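Local coordinates for hypothetical protein XCC2953 (Xanthomonas campestris pv. campestris, PDB 2OZH) that probably transfers an acyl group, most likely acetyl, from its coenzyme A thioester to an acceptor not yet identified, as other GNAT-family proteins do, at residues A[50-62]-A[72-86]. Residues are numbered along the deposited sequence; the frame is centred on the assembly and turned at random. Where two conformers were deposited one is given.
Sequences GFVDGRQVAFARV and LGDVFVLPEHRGRGY. With SO4 (sulfate ion), chain B; EDO (1,2-ethanediol), chain E.
Strands 55-62 and 72-77 run antiparallel as neighbours in the central sheet, their axes 4.6 Å apart, and Phe59 and Phe76 form a hydrogen-bonded pair. The register slips by one residue between Phe59 and Arg61, a beta bulge at Asp74, whose backbone is in a left-handed conformation. The bulge brings Asp74 alongside Arg61. Arg61 grips one carboxylate oxygen side-on with two nitrogens: NE lies 2.7 Å and NH2 2.9 Å from Asp74 OD2. The oxygen sits in the guanidinium plane, but both donors reach it from the same face of the carboxylate. A bend at chi3 (66°) turns the arginine head back to it. Asp74 OD1 is held by Trp29. Arg61 NH1 bonds to Ser45 of its own chain and forms a salt bridge with Asp65 of the second subunit.

On the same face of the sheet, under helix 16-26, Phe59 CB sits over one face of the Phe76 ring, 3.8 Å from its centroid. The two rings are inclined at 40°. Ala58 and Val77 point to the other face, toward helix 86-96, and Ala58 CB lies 3.8 Å from Val77 CG2.

Beyond the end of strand 72-77, the rings of His81 and Tyr86 share Val57. Its CG1 stands over the centre of the His81 ring, 3.5 Å from the centroid, while Val57 CG2 touches Tyr86 CD2 at 3.7 Å. Val52 CG2 packs on the phenol end of Tyr86.

Arg82 to Tyr86 belong to the turn that in GNAT proteins usually receives the coenzyme A pyrophosphate. Gly83 N donates to a sulfate oxygen, O4, at 2.7 Å. The sulfate is consistent with such an anion site. Val57 and Val52 pack against residues at the ends of this turn, which places it beside the sheet. Arg61 joins the bulge residue Asp74, within its own chain, to Asp65 of the second subunit.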
ATOM      1  N   GLY A  50      16.742  12.049  -3.852  1.00 11.20           N
ATOM      2  CA  GLY A  50      17.266  13.220  -4.509  1.00 10.81           C
ATOM      3  C   GLY A  50      18.641  13.559  -3.945  1.00 10.13           C
ATOM      4  O   GLY A  50      18.839  13.490  -2.736  1.00 11.10           O
ATOM      5  N   PHE A  51      19.556  13.845  -4.856  1.00 11.13           N
ATOM      6  CA  PHE A  51      20.966  14.006  -4.509  1.00 11.01           C
ATOM      7  C   PHE A  51      21.545  15.254  -5.144  1.00 10.14           C
ATOM      8  O   PHE A  51      21.242  15.553  -6.310  1.00 11.87           O
ATOM      9  CB  PHE A  51      21.778  12.801  -4.998  1.00 11.39           C
ATOM     10  CG  PHE A  51      21.272  11.477  -4.474  1.00 10.86           C
ATOM     11  CD1 PHE A  51      20.244  10.824  -5.114  1.00 10.61           C
ATOM     12  CD2 PHE A  51      21.809  10.900  -3.331  1.00 12.64           C
ATOM     13  CE1 PHE A  51      19.766   9.639  -4.656  1.00 11.99           C
ATOM     14  CE2 PHE A  51      21.331   9.719  -2.849  1.00 13.27           C
ATOM     15  CZ  PHE A  51      20.336   9.076  -3.495  1.00 11.95           C
ATOM     16  N   VAL A  52      22.400  15.932  -4.395  1.00 10.69           N
ATOM     17  CA  VAL A  52      23.149  17.076  -4.905  1.00 11.09           C
ATOM     18  C   VAL A  52      24.590  16.944  -4.424  1.00 11.23           C
ATOM     19  O   VAL A  52      24.836  16.818  -3.246  1.00 11.61           O
ATOM     20  CB  VAL A  52      22.544  18.410  -4.407  1.00 13.98           C
ATOM     21  CG1 VAL A  52      23.388  19.604  -4.901  1.00 14.47           C
ATOM     22  CG2 VAL A  52      21.098  18.537  -4.847  1.00 14.71           C
ATOM     23  N   ASP A  53      25.526  17.015  -5.358  1.00 12.58           N
ATOM     24  CA  ASP A  53      26.959  17.041  -5.052  1.00 11.85           C
ATOM     25  C   ASP A  53      27.359  15.915  -4.100  1.00 11.33           C
ATOM     26  O   ASP A  53      28.130  16.080  -3.153  1.00 12.05           O
ATOM     27  CB  ASP A  53      27.377  18.414  -4.509  1.00 12.19           C
ATOM     28  CG  ASP A  53      27.205  19.534  -5.528  1.00 16.50           C
ATOM     29  OD1 ASP A  53      27.172  19.287  -6.739  1.00 17.38           O
ATOM     30  OD2 ASP A  53      27.114  20.684  -5.071  1.00 23.42           O
ATOM     31  N   GLY A  54      26.815  14.740  -4.370  1.00 11.63           N
ATOM     32  CA  GLY A  54      27.240  13.545  -3.689  1.00 11.22           C
ATOM     33  C   GLY A  54      26.539  13.217  -2.397  1.00 11.27           C
ATOM     34  O   GLY A  54      26.899  12.255  -1.718  1.00 11.53           O
ATOM     35  N   ARG A  55      25.577  14.078  -2.004  1.00 11.62           N
ATOM     36  CA  ARG A  55      24.864  13.932  -0.761  1.00 12.13           C
ATOM     37  C   ARG A  55      23.372  13.800  -1.055  1.00 10.22           C
ATOM     38  O   ARG A  55      22.863  14.473  -1.948  1.00 11.56           O
ATOM     39  CB  ARG A  55      25.048  15.174   0.107  1.00 13.64           C
ATOM     40  CG  ARG A  55      26.278  15.181   1.014  1.00 19.49           C
ATOM     41  CD  ARG A  55      27.572  15.113   0.341  1.00 26.25           C
ATOM     42  NE  ARG A  55      27.884  16.175  -0.619  1.00 22.82           N
ATOM     43  CZ  ARG A  55      28.457  17.351  -0.355  1.00 20.59           C
ATOM     44  NH1 ARG A  55      28.814  17.687   0.884  1.00 28.85           N
ATOM     45  NH2 ARG A  55      28.753  18.139  -1.362  1.00 17.50           N
ATOM     46  N   GLN A  56      22.690  12.987  -0.265  1.00 10.90           N
ATOM     47  CA  GLN A  56      21.229  12.908  -0.358  1.00  9.98           C
ATOM     48  C   GLN A  56      20.618  14.127   0.333  1.00 11.43           C
ATOM     49  O   GLN A  56      20.984  14.481   1.446  1.00 12.96           O
ATOM     50  CB  GLN A  56      20.714  11.636   0.265  1.00 10.13           C
ATOM     51  CG  GLN A  56      19.216  11.439  -0.016  1.00 10.89           C
ATOM     52  CD  GLN A  56      18.665  10.121   0.359  1.00 11.75           C
ATOM     53  OE1 GLN A  56      19.388   9.186   0.670  1.00 11.94           O
ATOM     54  NE2 GLN A  56      17.330  10.002   0.254  1.00 11.09           N
ATOM     55  N   VAL A  57      19.650  14.732  -0.361  1.00 11.09           N
ATOM     56  CA  VAL A  57      18.956  15.926   0.120  1.00 11.34           C
ATOM     57  C   VAL A  57      17.448  15.742   0.242  1.00 11.20           C
ATOM     58  O   VAL A  57      16.787  16.588   0.852  1.00 10.85           O
ATOM     59  CB  VAL A  57      19.228  17.131  -0.796  1.00 12.06           C
ATOM     60  CG1 VAL A  57      20.753  17.402  -0.843  1.00 14.10           C
ATOM     61  CG2 VAL A  57      18.662  16.970  -2.163  1.00 13.95           C
ATOM     62  N   ALA A  58      16.881  14.674  -0.326  1.00 10.39           N
ATOM     63  CA  ALA A  58      15.420  14.532  -0.335  1.00 10.65           C
ATOM     64  C   ALA A  58      15.078  13.076  -0.532  1.00 10.29           C
ATOM     65  O   ALA A  58      15.907  12.277  -0.989  1.00 10.68           O
ATOM     66  CB  ALA A  58      14.807  15.369  -1.447  1.00 11.26           C
ATOM     67  N   PHE A  59      13.827  12.716  -0.220  1.00 10.20           N
ATOM     68  CA  PHE A  59      13.365  11.340  -0.276  1.00  9.70           C
ATOM     69  C   PHE A  59      11.859  11.304  -0.452  1.00  9.99           C
ATOM     70  O   PHE A  59      11.150  12.184   0.018  1.00 11.18           O
ATOM     71  CB  PHE A  59      13.682  10.677   1.076  1.00 10.94           C
ATOM     72  CG  PHE A  59      13.461   9.168   1.152  1.00  9.92           C
ATOM     73  CD1 PHE A  59      14.137   8.301   0.315  1.00  9.77           C
ATOM     74  CD2 PHE A  59      12.588   8.630   2.073  1.00 10.47           C
ATOM     75  CE1 PHE A  59      13.958   6.928   0.414  1.00  9.87           C
ATOM     76  CE2 PHE A  59      12.427   7.293   2.193  1.00 11.70           C
ATOM     77  CZ  PHE A  59      13.115   6.425   1.397  1.00 10.33           C
ATOM     78  N   ALA A  60      11.401  10.255  -1.120  1.00 10.58           N
ATOM     79  CA  ALA A  60       9.981   9.898  -1.159  1.00 11.71           C
ATOM     80  C   ALA A  60       9.903   8.415  -1.348  1.00 11.26           C
ATOM     81  O   ALA A  60      10.765   7.821  -1.979  1.00 12.49           O
ATOM     82  CB  ALA A  60       9.271  10.618  -2.332  1.00 12.53           C
ATOM     83  N   ARG A  61       8.872   7.794  -0.797  1.00 10.66           N
ATOM     84  CA  ARG A  61       8.777   6.350  -0.793  1.00 11.23           C
ATOM     85  C   ARG A  61       7.381   5.886  -1.192  1.00 10.36           C
ATOM     86  O   ARG A  61       6.396   6.422  -0.696  1.00 11.91           O
ATOM     87  CB  ARG A  61       9.146   5.776   0.577  1.00 11.84           C
ATOM     88  CG  ARG A  61       9.247   4.252   0.579  1.00 13.58           C
ATOM     89  CD  ARG A  61       9.952   3.738   1.814  1.00 11.72           C
ATOM     90  NE  ARG A  61       9.226   3.979   3.047  1.00 11.49           N
ATOM     91  CZ  ARG A  61       8.368   3.126   3.588  1.00 12.42           C
ATOM     92  NH1 ARG A  61       8.017   2.018   2.956  1.00 12.36           N
ATOM     93  NH2 ARG A  61       7.872   3.372   4.777  1.00 13.42           N
ATOM     94  N   VAL A  62       7.330   4.926  -2.096  1.00 10.70           N
ATOM     95  CA  VAL A  62       6.073   4.399  -2.601  1.00 11.05           C
ATOM     96  C   VAL A  62       5.982   2.895  -2.329  1.00 10.95           C
ATOM     97  O   VAL A  62       6.896   2.143  -2.647  1.00 11.84           O
ATOM     98  CB  VAL A  62       5.921   4.702  -4.105  1.00 10.97           C
ATOM     99  CG1 VAL A  62       4.634   4.078  -4.667  1.00 12.73           C
ATOM    100  CG2 VAL A  62       5.948   6.190  -4.358  1.00 12.39           C
ATOM    101  N   LEU A  72       1.951   6.586  -0.946  1.00 10.10           N
ATOM    102  CA  LEU A  72       3.087   7.490  -0.824  1.00 11.00           C
ATOM    103  C   LEU A  72       3.295   7.842   0.624  1.00 12.34           C
ATOM    104  O   LEU A  72       2.381   8.214   1.320  1.00 12.89           O
ATOM    105  CB  LEU A  72       2.779   8.761  -1.610  1.00 12.28           C
ATOM    106  CG  LEU A  72       3.825   9.876  -1.594  1.00 13.36           C
ATOM    107  CD1 LEU A  72       5.089   9.435  -2.348  1.00 14.41           C
ATOM    108  CD2 LEU A  72       3.251  11.185  -2.154  1.00 15.51           C
ATOM    109  N   GLY A  73       4.553   7.832   1.044  1.00 13.04           N
ATOM    110  CA  GLY A  73       4.920   8.337   2.365  1.00 14.23           C
ATOM    111  C   GLY A  73       6.392   8.682   2.460  1.00 13.66           C
ATOM    112  O   GLY A  73       7.143   8.607   1.496  1.00 13.52           O
ATOM    113  N   ASP A  74       6.774   9.086   3.657  1.00 13.88           N
ATOM    114  CA  ASP A  74       8.162   9.395   4.008  1.00 12.73           C
ATOM    115  C   ASP A  74       8.761  10.534   3.181  1.00 14.08           C
ATOM    116  O   ASP A  74       9.968  10.624   3.045  1.00 14.60           O
ATOM    117  CB  ASP A  74       9.052   8.158   3.953  1.00 13.65           C
ATOM    118  CG  ASP A  74       8.735   7.135   5.035  1.00 15.30           C
ATOM    119  OD1 ASP A  74       8.133   7.475   6.062  1.00 15.05           O
ATOM    120  OD2 ASP A  74       9.219   5.994   4.879  1.00 19.34           O
ATOM    121  N   VAL A  75       7.954  11.443   2.683  1.00 12.45           N
ATOM    122  CA  VAL A  75       8.459  12.541   1.855  1.00 12.29           C
ATOM    123  C   VAL A  75       9.157  13.551   2.716  1.00 11.91           C
ATOM    124  O   VAL A  75       8.604  14.056   3.726  1.00 13.85           O
ATOM    125  CB  VAL A  75       7.314  13.206   1.063  1.00 14.18           C
ATOM    126  CG1 VAL A  75       7.821  14.435   0.300  1.00 18.27           C
ATOM    127  CG2 VAL A  75       6.666  12.212   0.104  1.00 15.09           C
ATOM    128  N   PHE A  76      10.402  13.892   2.351  1.00 10.93           N
ATOM    129  CA  PHE A  76      11.076  14.967   3.019  1.00 11.13           C
ATOM    130  C   PHE A  76      12.130  15.600   2.104  1.00 10.46           C
ATOM    131  O   PHE A  76      12.648  14.975   1.188  1.00 10.25           O
ATOM    132  CB  PHE A  76      11.717  14.524   4.354  1.00 12.74           C
ATOM    133  CG  PHE A  76      12.919  13.591   4.241  1.00 12.17           C
ATOM    134  CD1 PHE A  76      14.168  14.080   3.915  1.00 11.97           C
ATOM    135  CD2 PHE A  76      12.817  12.251   4.550  1.00 12.27           C
ATOM    136  CE1 PHE A  76      15.307  13.247   3.872  1.00 12.90           C
ATOM    137  CE2 PHE A  76      13.922  11.422   4.498  1.00 11.83           C
ATOM    138  CZ  PHE A  76      15.144  11.901   4.146  1.00 12.38           C
ATOM    139  N   VAL A  77      12.441  16.855   2.448  1.00 11.01           N
ATOM    140  CA  VAL A  77      13.588  17.602   1.929  0.50 10.71           C
ATOM    141  C   VAL A  77      14.313  18.162   3.133  1.00 11.43           C
ATOM    142  O   VAL A  77      13.669  18.714   4.017  1.00 13.07           O
ATOM    143  CB  VAL A  77      13.148  18.724   0.977  0.50 10.70           C
ATOM    144  CG1 VAL A  77      14.328  19.562   0.552  0.50 11.28           C
ATOM    145  CG2 VAL A  77      12.435  18.147  -0.234  0.50  9.13           C
ATOM    146  N   LEU A  78      15.643  18.038   3.181  1.00 10.73           N
ATOM    147  CA  LEU A  78      16.398  18.575   4.304  1.00 11.96           C
ATOM    148  C   LEU A  78      16.228  20.077   4.364  1.00 11.19           C
ATOM    149  O   LEU A  78      16.129  20.747   3.324  1.00 11.09           O
ATOM    150  CB  LEU A  78      17.853  18.177   4.223  1.00 12.90           C
ATOM    151  CG  LEU A  78      18.109  16.670   4.350  1.00 16.20           C
ATOM    152  CD1 LEU A  78      19.602  16.442   4.256  1.00 16.09           C
ATOM    153  CD2 LEU A  78      17.518  16.094   5.646  1.00 17.15           C
ATOM    154  N   PRO A  79      16.160  20.652   5.563  1.00 12.66           N
ATOM    155  CA  PRO A  79      15.803  22.059   5.689  1.00 14.20           C
ATOM    156  C   PRO A  79      16.671  23.039   4.937  1.00 13.51           C
ATOM    157  O   PRO A  79      16.140  24.031   4.393  1.00 17.39           O
ATOM    158  CB  PRO A  79      15.915  22.316   7.203  1.00 17.28           C
ATOM    159  CG  PRO A  79      15.657  21.016   7.822  1.00 18.94           C
ATOM    160  CD  PRO A  79      16.260  19.983   6.879  1.00 16.03           C
ATOM    161  N   GLU A  80      17.968  22.803   4.854  1.00 13.72           N
ATOM    162  CA  GLU A  80      18.840  23.748   4.159  1.00 15.16           C
ATOM    163  C   GLU A  80      18.711  23.694   2.636  1.00 16.17           C
ATOM    164  O   GLU A  80      19.297  24.521   1.938  1.00 18.34           O
ATOM    165  CB  GLU A  80      20.309  23.585   4.589  1.00 18.57           C
ATOM    166  CG  GLU A  80      20.991  22.373   4.076  1.00 23.22           C
ATOM    167  CD  GLU A  80      20.827  21.110   4.940  1.00 27.29           C
ATOM    168  OE1 GLU A  80      19.850  20.959   5.751  1.00 24.96           O
ATOM    169  OE2 GLU A  80      21.718  20.239   4.763  1.00 33.05           O
ATOM    170  N   HIS A  81      17.932  22.743   2.136  1.00 13.19           N
ATOM    171  CA  HIS A  81      17.758  22.487   0.712  1.00 11.86           C
ATOM    172  C   HIS A  81      16.355  22.806   0.242  1.00 13.11           C
ATOM    173  O   HIS A  81      15.987  22.435  -0.876  1.00 13.59           O
ATOM    174  CB  HIS A  81      18.121  21.030   0.394  1.00 14.25           C
ATOM    175  CG  HIS A  81      19.569  20.734   0.584  1.00 12.51           C
ATOM    176  ND1 HIS A  81      20.535  21.144  -0.317  1.00 16.33           N
ATOM    177  CD2 HIS A  81      20.221  20.060   1.557  1.00 16.28           C
ATOM    178  CE1 HIS A  81      21.724  20.763   0.126  1.00 17.52           C
ATOM    179  NE2 HIS A  81      21.560  20.113   1.262  1.00 17.24           N
ATOM    180  N   ARG A  82      15.552  23.445   1.081  1.00 12.80           N
ATOM    181  CA  ARG A  82      14.181  23.753   0.721  0.60 14.37           C
ATOM    182  C   ARG A  82      14.053  24.944  -0.245  1.00 13.79           C
ATOM    183  O   ARG A  82      14.970  25.780  -0.367  1.00 14.82           O
ATOM    184  CB  ARG A  82      13.316  23.922   1.981  0.60 15.41           C
ATOM    185  CG  ARG A  82      13.086  22.574   2.657  0.60 17.57           C
ATOM    186  CD  ARG A  82      12.395  22.636   3.976  0.60 19.51           C
ATOM    187  NE  ARG A  82      12.464  21.336   4.654  0.60 17.80           N
ATOM    188  CZ  ARG A  82      12.234  21.181   5.949  0.60 22.59           C
ATOM    189  NH1 ARG A  82      11.886  22.221   6.703  0.60 22.24           N
ATOM    190  NH2 ARG A  82      12.351  19.988   6.493  0.60 20.63           N
ATOM    191  N   GLY A  83      12.907  24.987  -0.922  1.00 11.37           N
ATOM    192  CA  GLY A  83      12.574  26.067  -1.839  1.00 12.90           C
ATOM    193  C   GLY A  83      13.277  26.032  -3.187  1.00 12.50           C
ATOM    194  O   GLY A  83      13.205  26.995  -3.952  1.00 12.86           O
ATOM    195  N   ARG A  84      13.966  24.928  -3.486  1.00 10.79           N
ATOM    196  CA  ARG A  84      14.742  24.775  -4.694  1.00 10.16           C
ATOM    197  C   ARG A  84      14.102  23.869  -5.722  1.00 11.95           C
ATOM    198  O   ARG A  84      14.709  23.553  -6.721  1.00 16.37           O
ATOM    199  CB  ARG A  84      16.145  24.280  -4.345  1.00 11.33           C
ATOM    200  CG  ARG A  84      16.922  25.280  -3.565  1.00 13.17           C
ATOM    201  CD  ARG A  84      18.229  24.695  -3.086  1.00 17.69           C
ATOM    202  NE  ARG A  84      19.139  25.655  -2.465  1.00 24.56           N
ATOM    203  CZ  ARG A  84      20.159  26.256  -3.087  1.00 36.22           C
ATOM    204  NH1 ARG A  84      20.419  26.048  -4.378  1.00 35.57           N
ATOM    205  NH2 ARG A  84      20.924  27.097  -2.398  1.00 40.25           N
ATOM    206  N   GLY A  85      12.896  23.397  -5.464  1.00 10.53           N
ATOM    207  CA  GLY A  85      12.204  22.515  -6.360  1.00 11.64           C
ATOM    208  C   GLY A  85      12.485  21.045  -6.180  1.00 12.48           C
ATOM    209  O   GLY A  85      12.039  20.240  -7.020  1.00 13.39           O
ATOM    210  N   TYR A  86      13.181  20.672  -5.106  1.00 12.52           N
ATOM    211  CA  TYR A  86      13.524  19.246  -4.930  1.00 13.25           C
ATOM    212  C   TYR A  86      12.296  18.368  -4.637  1.00 14.64           C
ATOM    213  O   TYR A  86      12.223  17.244  -5.182  1.00 14.81           O
ATOM    214  CB  TYR A  86      14.624  19.092  -3.875  1.00 12.76           C
ATOM    215  CG  TYR A  86      15.914  19.823  -4.143  1.00 12.90           C
ATOM    216  CD1 TYR A  86      16.239  20.302  -5.422  1.00 14.11           C
ATOM    217  CD2 TYR A  86      16.846  20.013  -3.150  1.00 13.11           C
ATOM    218  CE1 TYR A  86      17.413  20.976  -5.647  1.00 13.37           C
ATOM    219  CE2 TYR A  86      18.028  20.665  -3.375  1.00 13.20           C
ATOM    220  CZ  TYR A  86      18.318  21.154  -4.640  1.00 11.50           C
ATOM    221  OH  TYR A  86      19.485  21.808  -4.819  1.00 15.04           O
TER
HETATM  222  S   SO4 B 142      10.460  22.176  -1.545  1.00 22.66           S
HETATM  223  O1  SO4 B 142       9.501  23.051  -2.190  1.00 37.27           O
HETATM  224  O2  SO4 B 142       9.614  21.298  -0.735  1.00 24.05           O
HETATM  225  O3  SO4 B 142      11.023  21.545  -2.693  1.00 20.42           O
HETATM  226  O4  SO4 B 142      11.315  22.863  -0.588  1.00 24.81           O
HETATM  227  C1  EDO E 301       3.914  12.083   1.932  1.00 25.84           C
HETATM  228  O1  EDO E 301       4.852  11.600   2.913  1.00 23.53           O
HETATM  229  C2  EDO E 301       2.503  12.016   2.442  1.00 27.34           C
HETATM  230  O2  EDO E 301       2.278  12.982   3.474  1.00 31.43           O
HETATM  231  O   HOH W   1       7.369   5.224   7.622  1.00 27.92           O